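PDB 6OM4: MccB protein from Escherichia coli, which uses ATP to attach AMP to its N-formylated heptapeptide precursor through a phosphoramidate bond, building the Trojan horse antibiotic microcin C7. Local coordinates for residues S314-L317 / S318-K321. Residues are numbered along the deposited sequence; the frame is centred on the assembly and turned at random.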
# COMPACT_ATOMS: atom_id res chain seq x y z
N SER A 314 -6.66 0.52 8.90
CA SER A 314 -7.41 -0.32 7.95
C SER A 314 -6.52 -1.50 7.56
O SER A 314 -5.32 -1.38 7.62
CB SER A 314 -7.82 0.48 6.75
OG SER A 314 -8.64 -0.31 5.88
N GLU A 315 -7.11 -2.64 7.22
CA GLU A 315 -6.32 -3.86 7.00
C GLU A 315 -5.69 -3.82 5.60
O GLU A 315 -6.39 -3.60 4.60
CB GLU A 315 -7.14 -5.13 7.27
CG GLU A 315 -6.94 -5.65 8.69
CD GLU A 315 -7.85 -6.79 9.14
OE1 GLU A 315 -9.09 -6.70 8.92
OE2 GLU A 315 -7.33 -7.79 9.71
N PRO A 316 -4.38 -4.11 5.48
CA PRO A 316 -3.74 -4.23 4.16
C PRO A 316 -4.46 -5.28 3.29
O PRO A 316 -4.83 -6.34 3.78
CB PRO A 316 -2.31 -4.64 4.47
CG PRO A 316 -2.09 -4.29 5.91
CD PRO A 316 -3.44 -4.37 6.58
N LEU A 317 -4.58 -5.02 1.99
CA LEU A 317 -5.25 -5.94 1.09
C LEU A 317 -4.46 -7.25 0.91
O LEU A 317 -5.10 -8.31 0.68
CB LEU A 317 -5.42 -5.26 -0.26
CG LEU A 317 -6.78 -4.64 -0.59
CD1 LEU A 317 -7.58 -4.20 0.61
CD2 LEU A 317 -6.63 -3.53 -1.62
N SER A 318 -3.11 -7.19 0.98
CA SER A 318 -2.29 -8.31 0.55
C SER A 318 -1.87 -9.24 1.70
O SER A 318 -1.02 -10.08 1.50
CB SER A 318 -1.11 -7.87 -0.28
OG SER A 318 -0.17 -7.14 0.48
N LEU A 319 -2.47 -9.10 2.89
CA LEU A 319 -2.28 -10.16 3.90
C LEU A 319 -2.75 -11.49 3.28
O LEU A 319 -3.92 -11.60 2.84
CB LEU A 319 -3.14 -9.85 5.13
CG LEU A 319 -2.57 -9.09 6.32
CD1 LEU A 319 -1.32 -8.30 6.06
CD2 LEU A 319 -3.63 -8.24 6.97
N ASN A 320 -1.89 -12.51 3.26
CA ASN A 320 -2.27 -13.88 2.85
C ASN A 320 -2.64 -13.94 1.37
O ASN A 320 -3.33 -14.88 0.95
CB ASN A 320 -3.46 -14.40 3.69
CG ASN A 320 -3.12 -14.49 5.15
OD1 ASN A 320 -2.17 -15.19 5.50
ND2 ASN A 320 -3.89 -13.79 6.00
N LYS A 321 -2.18 -12.98 0.54
CA LYS A 321 -2.65 -12.90 -0.85
C LYS A 321 -1.54 -12.33 -1.75
O LYS A 321 -0.86 -11.42 -1.38
CB LYS A 321 -3.92 -12.03 -0.97
CG LYS A 321 -5.15 -12.65 -0.32
CD LYS A 321 -6.40 -11.85 -0.48
CE LYS A 321 -7.47 -12.34 0.48
NZ LYS A 321 -8.79 -11.84 0.06
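L319 folds back over the pyrrolidine ring of P316, three residues earlier, and the two side chains lie slantwise across each other. The two branches of the leucine divide the ring between them: CD2 of L319 comes within 3.9 Å of CD of P316, while CD1 of L319 lies 4.1 Å from both CB and CG of P316. This packing spans a type I beta turn from P316 to L319 with L317 and S318 at its corners. The turn is open, since L319 N stands 3.7 Å from P316 O. The L317 side chain leaves the turn and touches I323 of strand 321-326; its carbonyl O lies 3.9 Å from CD of K321. At S318 the OG sits between the backbone N and the carbonyl carbon (chi1 68°), hydrogen-bonded to D305 of helix 292-311, whose carboxylate also takes the backbone N-H of L317. A type II turn from S318 to K321 overlaps the first, closed by a 3.3 Å bond from K321 N to S318 O, with N320 in a left-handed conformation (phi 67°, psi 22°). L249 of strand 243-250 touches P316, S318 and L319. The arrangement is two overlapping beta turns sharing S318 and L319, connecting helix 292-311 to strand 321-326 in the ThiF-type, E1-like fold.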